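Beta-galactosidase (Streptococcus pneumoniae, PDB 4CU9) hydrolyses beta-galactosides, and the module described here probably binds carbohydrate. Local coordinates at residues Val35-Asp40 / Glu45-Thr50; Val66-Asn71 / Met179-Pro184; Ser115-Tyr120 / Ala160-Met165. One frame throughout, in Å; residues are numbered along the deposited sequence. Where two conformers were deposited one is given.

Following the chain from its N terminus, contact 1 (35-40 with 45-50) comes first and pinches off a turn of only four intervening residues beside the calcium ion. Contact 2 then opens on strand 61-70 and closes some 110 residues later on strand 173-182. Contact 3 lies wholly within that long excursion, running from the short helix 117-120 to strand 160-166. All three reach the same curled sheet system. The L38 carbonyl of contact 1 probably receives a hydrogen bond from M179 N of contact 2, V66 N of contact 2 probably bonds to M161 O of contact 3, and V35 packs on S115, joining contacts 1 and 3.

Contact 1. Residues Val35-Asp40 / Glu45-Thr50; sequences VDYLND and ENRRWT. With CA (calcium ion), chain C.
R47 lies across the ring of Y37 and grips D40, bracing the calcium-binding loop of this galactose-binding-like beta-sandwich domain. Its CB sits over the ring face in a CH-pi contact, 3.8 Å from the centroid of the Y37 ring. From there the chain runs out through CG and CD and bends at chi3 (58°), a turn that brings the guanidinium back towards the loop. Y37 CE1 lies over the centre of the guanidinium face, 3.3 Å from R47 CZ, with ring and guanidinium planes 50° apart. NH1 stays on the tyrosine side, near Y37 CE1, while NE and NH2 approach D40 side-on, and both choose the same oxygen. The NH2 bond to D40 OD2 is short and fairly straight (2.8 Å, 160°), whereas the NE bond to D40 OD2 is longer, at 3.3 Å. Carboxylate and guanidinium are nearly coplanar. The other oxygen, D40 OD1, binds calcium at 2.4 Å, so the carboxylate is shared between metal and arginine, which would probably keep it ionised. Y37 O is a second ligand, and D42, I177 and E178 supply the protein ligands from beyond these segments. Deeper in, W49 packs its CB on L38 and its CD1 on V35, while its NE1 bonds T24. A metal-bound water, 2.3 Å from the calcium ion, donates back to R47 O at 2.6 Å.

Contact 2. Residues Val66-Asn71 / Met179-Pro184; sequences VIFREN and MTFLAP
The hydrophobic interior of the beta-sandwich is filled here by side chains from two of its long strands, 61-70 and 173-182, which do not pair with each other although both pair with strand 73-86. V66 and F68 from the first strand meet F181 from the second. The backbones stay well apart, with V66 CA 7.8 Å from T180 CA at their nearest, and the gap is bridged mainly by apolar side chains.

V66 works through one branch. With CG1 anti to the backbone N (chi1 179°), the other methyl, CG2, is turned to the phenyl ring and meets its rim in the plane, 3.8 Å from F181 CE2. V66 CB lies alongside the same rim, 4.0 Å from F181 CD2, so the valine slides past the ring along its edge and does not cover a face. The same methyl also comes to 4.2 Å from M179 O, a loose contact with the backbone two residues before F181.

F68 arrives at a different level. It meets the root of the F181 side chain, crossing it at about a right angle, and the edge of its own ring does the touching. F181 is thus held at two places, V66 at its ring and F68 at its CB. Its ring also meets W163 with planes about 15° apart, and its side chain touches A82 on the neighbouring strand 73-86 and M161 on strand 160-166. The F68 contact rests on the far end of its ring, where CZ lies 3.9 Å from F181 CB and CE1 4.1 Å from the same carbon.

Contact 3. Residues Ser115-Tyr120 / Ala160-Met165; sequences SNYQAY and AMRWRM. Unlike the reference sequence in segment 160-165: A160 (reference Val). With EDO (1,2-ethanediol), chain D.
A molecule of 1,2-ethanediol, probably taken up from the crystallisation liquor, bridges the two side chains of this contact: the Y117 hydroxyl and the R162 guanidinium share it. They tie the short helix 117-120, set among the long loops of the galactose-binding-like domain, to strand 160-166 of its beta-sandwich.

The diol spans the arginine with both of its oxygens. R162 NH2 gives a nearly straight bond to the diol O2 (2.8 Å, 175°), while R162 NH1 reaches the diol O1 at 3.0 Å along a more bent path of 137°. O1 is also hydrogen-bonded to the tyrosine, 2.6 Å from Y117 OH, so O1, Y117 OH and R162 NH1 form a close triangle, its third side being the 3.0 Å from Y117 OH to R162 NH1. The meeting is edge-on, the tyrosine ring and guanidinium planes lying only 12° apart, while the two side chains run at about a right angle to each other.

R162 holds its chain extended from CG to NE, carrying the guanidinium away from the strand. Its NE makes a salt bridge to E101, whose other carboxylate oxygen pairs with R164, and W132 engages the group through a cation-pi contact; together these should restrict its rotation. Y117 starts the helix, whose backbone is closed by a bond from Y120 N to N116 O at 3.0 Å.

Vicinal hydroxyls held in this way resemble those of a sugar, which is suggestive in a carbohydrate-binding module, but the diol alone does not establish a sugar site. Q118, whose amide bonds N127, also lies beside it, with NE2 at 3.8 Å from the diol C1.

Contact 1. Residues Val35-Asp40 / Glu45-Thr50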
loop_
_atom_site.group_PDB
_atom_site.type_symbol
_atom_site.label_atom_id
_atom_site.label_comp_id
_atom_site.label_asym_id
_atom_site.label_seq_id
_atom_site.Cartn_x
_atom_site.Cartn_y
_atom_site.Cartn_z
ATOM N N VAL A 35 9.306 1.134 1.237
ATOM C CA VAL A 35 7.880 1.430 1.355
ATOM C C VAL A 35 7.656 2.946 1.497
ATOM O O VAL A 35 6.632 3.481 1.101
ATOM C CB VAL A 35 7.243 0.686 2.525
ATOM C CG1 VAL A 35 7.649 1.310 3.866
ATOM C CG2 VAL A 35 5.749 0.670 2.389
ATOM N N ASP A 36 8.629 3.644 2.053
ATOM C CA ASP A 36 8.515 5.081 2.207
ATOM C C ASP A 36 8.479 5.800 0.867
ATOM O O ASP A 36 8.076 6.935 0.821
ATOM C CB ASP A 36 9.654 5.601 3.094
ATOM C CG ASP A 36 9.415 5.282 4.589
ATOM O OD1 ASP A 36 8.334 5.626 5.129
ATOM O OD2 ASP A 36 10.308 4.704 5.252
ATOM N N TYR A 37 8.869 5.144 -0.227
ATOM C CA TYR A 37 8.745 5.747 -1.543
ATOM C C TYR A 37 7.295 5.818 -2.027
ATOM O O TYR A 37 7.021 6.531 -2.994
ATOM C CB TYR A 37 9.579 5.002 -2.589
ATOM C CG TYR A 37 11.071 5.047 -2.371
ATOM C CD1 TYR A 37 11.662 6.124 -1.744
ATOM C CD2 TYR A 37 11.892 4.008 -2.799
ATOM C CE1 TYR A 37 13.036 6.183 -1.524
ATOM C CE2 TYR A 37 13.282 4.072 -2.615
ATOM C CZ TYR A 37 13.839 5.165 -1.970
ATOM O OH TYR A 37 15.212 5.280 -1.723
ATOM N N LEU A 38 6.378 5.125 -1.339
ATOM C CA LEU A 38 4.965 5.151 -1.685
ATOM C C LEU A 38 4.281 6.506 -1.504
ATOM O O LEU A 38 3.339 6.810 -2.238
ATOM C CB LEU A 38 4.160 4.172 -0.852
ATOM C CG LEU A 38 4.261 2.684 -1.177
ATOM C CD1 LEU A 38 3.321 1.932 -0.257
ATOM C CD2 LEU A 38 3.882 2.413 -2.608
ATOM N N ASN A 39 4.717 7.287 -0.525
ATOM C CA ASN A 39 4.076 8.594 -0.295
ATOM C C ASN A 39 5.011 9.767 -0.208
ATOM O O ASN A 39 4.773 10.684 0.575
ATOM C CB ASN A 39 3.165 8.538 0.938
ATOM C CG ASN A 39 3.933 8.350 2.226
ATOM O OD1 ASN A 39 5.030 7.830 2.208
ATOM N ND2 ASN A 39 3.353 8.773 3.352
ATOM N N ASP A 40 6.048 9.772 -1.028
ATOM C CA ASP A 40 7.035 10.854 -0.989
ATOM C C ASP A 40 6.779 11.922 -2.051
ATOM O O ASP A 40 7.571 12.825 -2.238
ATOM C CB ASP A 40 8.450 10.280 -1.116
ATOM C CG ASP A 40 8.700 9.613 -2.425
ATOM O OD1 ASP A 40 7.809 9.485 -3.295
ATOM O OD2 ASP A 40 9.826 9.188 -2.621
ATOM N N GLU A 45 10.788 6.198 -11.493
ATOM C CA GLU A 45 10.757 4.738 -11.631
ATOM C C GLU A 45 11.789 4.030 -10.778
ATOM O O GLU A 45 11.605 2.855 -10.424
ATOM C CB GLU A 45 10.906 4.326 -13.113
ATOM C CG GLU A 45 9.796 4.903 -13.965
ATOM C CD GLU A 45 9.708 4.331 -15.366
ATOM O OE1 GLU A 45 10.578 3.530 -15.770
ATOM O OE2 GLU A 45 8.747 4.709 -16.070
ATOM N N ASN A 46 12.845 4.744 -10.413
ATOM C CA ASN A 46 13.925 4.163 -9.620
ATOM C C ASN A 46 13.740 4.276 -8.112
ATOM O O ASN A 46 14.599 3.827 -7.356
ATOM C CB ASN A 46 15.255 4.782 -10.047
ATOM C CG ASN A 46 15.692 4.304 -11.418
ATOM O OD1 ASN A 46 15.954 5.099 -12.316
ATOM N ND2 ASN A 46 15.753 2.988 -11.589
ATOM N N ARG A 47 12.620 4.866 -7.683
ATOM C CA ARG A 47 12.247 4.908 -6.278
ATOM C C ARG A 47 10.895 4.230 -6.120
ATOM O O ARG A 47 9.848 4.869 -6.183
ATOM C CB ARG A 47 12.183 6.340 -5.783
ATOM C CG ARG A 47 13.530 7.060 -5.758
ATOM C CD ARG A 47 13.361 8.551 -5.518
ATOM N NE ARG A 47 12.661 8.868 -4.251
ATOM C CZ ARG A 47 13.269 9.063 -3.072
ATOM N NH1 ARG A 47 14.589 8.961 -2.965
ATOM N NH2 ARG A 47 12.556 9.372 -1.990
ATOM N N ARG A 48 10.912 2.925 -5.922
ATOM C CA ARG A 48 9.661 2.180 -5.834
ATOM C C ARG A 48 9.613 1.301 -4.589
ATOM O O ARG A 48 10.640 0.995 -3.984
ATOM C CB ARG A 48 9.476 1.334 -7.081
ATOM C CG ARG A 48 10.606 0.349 -7.271
ATOM C CD ARG A 48 10.803 -0.001 -8.704
ATOM N NE ARG A 48 11.891 -0.974 -8.815
ATOM C CZ ARG A 48 13.033 -0.780 -9.472
ATOM N NH1 ARG A 48 13.279 0.338 -10.123
ATOM N NH2 ARG A 48 13.931 -1.740 -9.492
ATOM N N TRP A 49 8.400 0.982 -4.181
ATOM C CA TRP A 49 8.154 -0.083 -3.255
ATOM C C TRP A 49 7.868 -1.336 -4.072
ATOM O O TRP A 49 7.155 -1.308 -5.067
ATOM C CB TRP A 49 6.957 0.237 -2.353
ATOM C CG TRP A 49 6.501 -0.975 -1.622
ATOM C CD1 TRP A 49 7.025 -1.479 -0.477
ATOM C CD2 TRP A 49 5.485 -1.861 -2.025
ATOM N NE1 TRP A 49 6.360 -2.622 -0.116
ATOM C CE2 TRP A 49 5.410 -2.882 -1.058
ATOM C CE3 TRP A 49 4.580 -1.877 -3.099
ATOM C CZ2 TRP A 49 4.497 -3.917 -1.144
ATOM C CZ3 TRP A 49 3.682 -2.896 -3.181
ATOM C CH2 TRP A 49 3.650 -3.919 -2.220
ATOM N N THR A 50 8.366 -2.458 -3.577
ATOM C CA THR A 50 8.076 -3.721 -4.157
ATOM C C THR A 50 8.121 -4.764 -3.045
ATOM O O THR A 50 8.732 -4.534 -1.983
ATOM C CB THR A 50 9.269 -3.942 -5.105
ATOM O OG1 THR A 50 9.043 -3.397 -6.422
ATOM C CG2 THR A 50 9.838 -5.215 -5.044
HETATM CA CA CA C . 6.921 7.876 -4.788
HETATM O O HOH W 1 8.944 7.266 -5.730
#

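Contact 2. Residues Val66-Asn71 / Met179-Pro184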
loop_
_atom_site.group_PDB
_atom_site.type_symbol
_atom_site.label_atom_id
_atom_site.label_comp_id
_atom_site.label_asym_id
_atom_site.label_seq_id
_atom_site.Cartn_x
_atom_site.Cartn_y
_atom_site.Cartn_z
ATOM N N VAL A 66 -1.414 3.428 3.770
ATOM C CA VAL A 66 -1.001 4.644 4.477
ATOM C C VAL A 66 -1.746 4.788 5.785
ATOM O O VAL A 66 -2.972 4.635 5.854
ATOM C CB VAL A 66 -1.191 5.922 3.623
ATOM C CG1 VAL A 66 -0.770 7.178 4.373
ATOM C CG2 VAL A 66 -0.475 5.828 2.262
ATOM N N ILE A 67 -0.980 5.025 6.833
ATOM C CA ILE A 67 -1.471 5.530 8.113
ATOM C C ILE A 67 -1.435 7.073 8.120
ATOM O O ILE A 67 -0.382 7.679 7.944
ATOM C CB ILE A 67 -0.577 5.053 9.262
ATOM C CG1 ILE A 67 -0.567 3.533 9.330
ATOM C CG2 ILE A 67 -1.068 5.624 10.586
ATOM C CD1 ILE A 67 0.638 2.956 10.053
ATOM N N PHE A 68 -2.577 7.681 8.380
ATOM C CA PHE A 68 -2.718 9.117 8.423
ATOM C C PHE A 68 -2.187 9.672 9.743
ATOM O O PHE A 68 -2.603 9.242 10.806
ATOM C CB PHE A 68 -4.189 9.513 8.217
ATOM C CG PHE A 68 -4.784 8.942 6.972
ATOM C CD1 PHE A 68 -4.079 8.996 5.779
ATOM C CD2 PHE A 68 -6.025 8.322 6.988
ATOM C CE1 PHE A 68 -4.602 8.436 4.623
ATOM C CE2 PHE A 68 -6.559 7.785 5.831
ATOM C CZ PHE A 68 -5.836 7.822 4.664
ATOM N N ARG A 69 -1.252 10.607 9.636
ATOM C CA ARG A 69 -0.635 11.263 10.794
ATOM C C ARG A 69 -0.438 12.741 10.522
ATOM O O ARG A 69 -0.272 13.162 9.386
ATOM C CB ARG A 69 0.719 10.658 11.092
ATOM C CG ARG A 69 0.644 9.168 11.377
ATOM C CD ARG A 69 1.997 8.513 11.320
ATOM N NE ARG A 69 2.764 8.734 12.532
ATOM C CZ ARG A 69 3.756 9.615 12.670
ATOM N NH1 ARG A 69 4.105 10.428 11.686
ATOM N NH2 ARG A 69 4.408 9.700 13.825
ATOM N N GLU A 70 -0.429 13.518 11.585
ATOM C CA GLU A 70 -0.119 14.936 11.481
ATOM C C GLU A 70 0.610 15.296 12.774
ATOM O O GLU A 70 0.167 14.887 13.862
ATOM C CB GLU A 70 -1.411 15.733 11.331
ATOM C CG GLU A 70 -1.230 17.221 11.056
ATOM C CD GLU A 70 -1.021 17.503 9.595
ATOM O OE1 GLU A 70 0.064 17.144 9.087
ATOM O OE2 GLU A 70 -1.923 18.091 8.968
ATOM N N ASN A 71 1.716 16.039 12.643
ATOM C CA ASN A 71 2.502 16.499 13.786
ATOM C C ASN A 71 2.770 15.315 14.704
ATOM O O ASN A 71 2.648 15.422 15.938
ATOM C CB ASN A 71 1.761 17.611 14.558
ATOM C CG ASN A 71 1.282 18.759 13.666
ATOM O OD1 ASN A 71 0.192 19.307 13.857
ATOM N ND2 ASN A 71 2.065 19.098 12.689
ATOM N N MET A 179 1.318 5.902 -3.884
ATOM C CA MET A 179 -0.027 5.559 -3.435
ATOM C C MET A 179 -0.489 6.737 -2.604
ATOM O O MET A 179 0.204 7.117 -1.663
ATOM C CB MET A 179 0.016 4.296 -2.591
ATOM C CG MET A 179 -1.264 3.964 -1.880
ATOM S SD MET A 179 -1.148 2.531 -0.824
ATOM C CE MET A 179 -0.680 1.201 -1.894
ATOM N N THR A 180 -1.658 7.277 -2.924
ATOM C CA THR A 180 -2.199 8.459 -2.251
ATOM C C THR A 180 -3.688 8.263 -1.977
ATOM O O THR A 180 -4.421 7.636 -2.794
ATOM C CB THR A 180 -2.028 9.708 -3.148
ATOM O OG1 THR A 180 -0.727 9.721 -3.734
ATOM C CG2 THR A 180 -2.178 10.961 -2.359
ATOM N N PHE A 181 -4.132 8.807 -0.844
ATOM C CA PHE A 181 -5.544 8.883 -0.506
ATOM C C PHE A 181 -5.906 10.343 -0.329
ATOM O O PHE A 181 -5.111 11.097 0.234
ATOM C CB PHE A 181 -5.840 8.080 0.751
ATOM C CG PHE A 181 -5.487 6.632 0.593
ATOM C CD1 PHE A 181 -6.340 5.771 -0.080
ATOM C CD2 PHE A 181 -4.246 6.163 1.009
ATOM C CE1 PHE A 181 -5.989 4.439 -0.261
ATOM C CE2 PHE A 181 -3.887 4.835 0.816
ATOM C CZ PHE A 181 -4.754 3.985 0.155
ATOM N N LEU A 182 -7.099 10.742 -0.770
ATOM C CA LEU A 182 -7.442 12.164 -0.762
ATOM C C LEU A 182 -8.873 12.422 -0.314
ATOM O O LEU A 182 -9.710 11.560 -0.437
ATOM C CB LEU A 182 -7.242 12.758 -2.144
ATOM C CG LEU A 182 -5.825 12.730 -2.737
ATOM C CD1 LEU A 182 -5.858 13.311 -4.136
ATOM C CD2 LEU A 182 -4.804 13.487 -1.890
ATOM N N ALA A 183 -9.111 13.647 0.152
ATOM C CA ALA A 183 -10.386 14.118 0.679
ATOM C C ALA A 183 -11.420 14.132 -0.420
ATOM O O ALA A 183 -11.064 14.185 -1.583
ATOM C CB ALA A 183 -10.251 15.533 1.274
ATOM N N PRO A 184 -12.707 14.081 -0.052
ATOM C CA PRO A 184 -13.750 14.230 -1.067
ATOM C C PRO A 184 -13.668 15.521 -1.872
ATOM O O PRO A 184 -13.140 16.534 -1.385
ATOM C CB PRO A 184 -15.062 14.238 -0.248
ATOM C CG PRO A 184 -14.704 13.681 1.091
ATOM C CD PRO A 184 -13.246 13.927 1.303
#

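Contact 3. Residues Ser115-Tyr120 / Ala160-Met165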
loop_
_atom_site.group_PDB
_atom_site.type_symbol
_atom_site.label_atom_id
_atom_site.label_comp_id
_atom_site.label_asym_id
_atom_site.label_seq_id
_atom_site.Cartn_x
_atom_site.Cartn_y
_atom_site.Cartn_z
ATOM N N SER A 115 7.423 -1.822 7.156
ATOM C CA SER A 115 7.564 -2.331 5.768
ATOM C C SER A 115 7.417 -3.837 5.654
ATOM O O SER A 115 7.335 -4.384 4.546
ATOM C CB SER A 115 8.918 -1.941 5.193
ATOM O OG SER A 115 9.934 -2.758 5.756
ATOM N N ASN A 116 7.392 -4.524 6.792
ATOM C CA ASN A 116 7.360 -5.966 6.805
ATOM C C ASN A 116 6.595 -6.470 8.028
ATOM O O ASN A 116 7.078 -7.325 8.776
ATOM C CB ASN A 116 8.780 -6.521 6.787
ATOM C CG ASN A 116 9.333 -6.642 5.408
ATOM O OD1 ASN A 116 8.895 -7.467 4.649
ATOM N ND2 ASN A 116 10.310 -5.799 5.067
ATOM N N TYR A 117 5.362 -5.980 8.195
ATOM C CA TYR A 117 4.640 -6.316 9.403
ATOM C C TYR A 117 4.288 -7.774 9.463
ATOM O O TYR A 117 4.197 -8.322 10.562
ATOM C CB TYR A 117 3.435 -5.419 9.666
ATOM C CG TYR A 117 2.256 -5.557 8.760
ATOM C CD1 TYR A 117 1.452 -6.708 8.773
ATOM C CD2 TYR A 117 1.930 -4.536 7.896
ATOM C CE1 TYR A 117 0.336 -6.822 7.939
ATOM C CE2 TYR A 117 0.836 -4.648 7.064
ATOM C CZ TYR A 117 0.038 -5.785 7.091
ATOM O OH TYR A 117 -1.042 -5.869 6.245
ATOM N N GLN A 118 4.097 -8.426 8.314
ATOM C CA GLN A 118 3.641 -9.819 8.369
ATOM C C GLN A 118 4.668 -10.750 8.989
ATOM O O GLN A 118 4.326 -11.560 9.863
ATOM C CB GLN A 118 3.209 -10.351 7.014
ATOM C CG GLN A 118 2.367 -11.589 7.165
ATOM C CD GLN A 118 1.450 -11.793 5.994
ATOM O OE1 GLN A 118 1.901 -12.063 4.894
ATOM N NE2 GLN A 118 0.173 -11.652 6.225
ATOM N N ALA A 119 5.918 -10.609 8.560
ATOM C CA ALA A 119 7.039 -11.452 9.003
ATOM C C ALA A 119 7.605 -10.986 10.333
ATOM O O ALA A 119 7.992 -11.793 11.175
ATOM C CB ALA A 119 8.146 -11.434 7.974
ATOM N N TYR A 120 7.643 -9.678 10.524
ATOM C CA TYR A 120 8.424 -9.138 11.617
ATOM C C TYR A 120 7.634 -8.521 12.734
ATOM O O TYR A 120 8.189 -8.231 13.790
ATOM C CB TYR A 120 9.406 -8.125 11.071
ATOM C CG TYR A 120 10.476 -8.766 10.238
ATOM C CD1 TYR A 120 11.186 -9.892 10.691
ATOM C CD2 TYR A 120 10.783 -8.263 8.996
ATOM C CE1 TYR A 120 12.183 -10.467 9.913
ATOM C CE2 TYR A 120 11.754 -8.834 8.212
ATOM C CZ TYR A 120 12.459 -9.921 8.670
ATOM O OH TYR A 120 13.422 -10.446 7.847
ATOM N N ALA A 160 -6.359 4.667 8.692
ATOM C CA ALA A 160 -5.450 3.962 7.773
ATOM C C ALA A 160 -6.272 3.373 6.646
ATOM O O ALA A 160 -7.399 2.914 6.879
ATOM C CB ALA A 160 -4.694 2.845 8.476
ATOM N N MET A 161 -5.711 3.407 5.441
ATOM C CA MET A 161 -6.323 2.794 4.248
ATOM C C MET A 161 -5.256 1.911 3.641
ATOM O O MET A 161 -4.072 2.154 3.846
ATOM C CB MET A 161 -6.744 3.857 3.236
ATOM C CG MET A 161 -7.819 4.788 3.766
ATOM S SD MET A 161 -9.480 4.117 3.918
ATOM C CE MET A 161 -9.863 3.678 2.246
ATOM N N ARG A 162 -5.676 0.852 2.966
ATOM C CA ARG A 162 -4.757 0.016 2.233
ATOM C C ARG A 162 -5.384 -0.555 0.973
ATOM O O ARG A 162 -6.611 -0.582 0.789
ATOM C CB ARG A 162 -4.200 -1.128 3.112
ATOM C CG ARG A 162 -5.144 -2.284 3.318
ATOM C CD ARG A 162 -4.568 -3.324 4.221
ATOM N NE ARG A 162 -5.393 -4.505 4.218
ATOM C CZ ARG A 162 -5.072 -5.649 4.799
ATOM N NH1 ARG A 162 -3.911 -5.762 5.462
ATOM N NH2 ARG A 162 -5.921 -6.666 4.734
ATOM N N TRP A 163 -4.496 -1.064 0.131
ATOM C CA TRP A 163 -4.879 -1.866 -1.011
ATOM C C TRP A 163 -4.356 -3.266 -0.748
ATOM O O TRP A 163 -3.119 -3.472 -0.500
ATOM C CB TRP A 163 -4.286 -1.312 -2.311
ATOM C CG TRP A 163 -4.868 -0.026 -2.738
ATOM C CD1 TRP A 163 -4.418 1.195 -2.443
ATOM C CD2 TRP A 163 -6.073 0.151 -3.478
ATOM N NE1 TRP A 163 -5.234 2.148 -2.985
ATOM C CE2 TRP A 163 -6.273 1.529 -3.621
ATOM C CE3 TRP A 163 -6.996 -0.718 -4.035
ATOM C CZ2 TRP A 163 -7.340 2.059 -4.347
ATOM C CZ3 TRP A 163 -8.082 -0.174 -4.763
ATOM C CH2 TRP A 163 -8.214 1.201 -4.905
ATOM N N ARG A 164 -5.282 -4.220 -0.729
ATOM C CA ARG A 164 -4.958 -5.645 -0.591
ATOM C C ARG A 164 -4.891 -6.219 -1.994
ATOM O O ARG A 164 -5.881 -6.253 -2.724
ATOM C CB ARG A 164 -5.962 -6.371 0.288
ATOM C CG ARG A 164 -5.696 -7.888 0.435
ATOM C CD ARG A 164 -6.490 -8.449 1.596
ATOM N NE ARG A 164 -7.930 -8.310 1.422
ATOM C CZ ARG A 164 -8.676 -9.041 0.601
ATOM N NH1 ARG A 164 -8.158 -10.021 -0.142
ATOM N NH2 ARG A 164 -9.971 -8.816 0.532
ATOM N N MET A 165 -3.690 -6.596 -2.406
ATOM C CA MET A 165 -3.412 -6.895 -3.811
ATOM C C MET A 165 -2.903 -8.333 -3.999
ATOM O O MET A 165 -2.452 -8.991 -3.061
ATOM C CB MET A 165 -2.374 -5.916 -4.323
ATOM C CG MET A 165 -2.803 -4.444 -4.274
ATOM S SD MET A 165 -1.449 -3.257 -4.640
ATOM C CE MET A 165 -0.477 -3.308 -3.156
HETATM C C1 EDO D . -2.739 -9.221 6.434
HETATM O O1 EDO D . -2.161 -8.135 5.679
HETATM C C2 EDO D . -4.139 -8.956 7.002
HETATM O O2 EDO D . -5.116 -9.077 5.970
#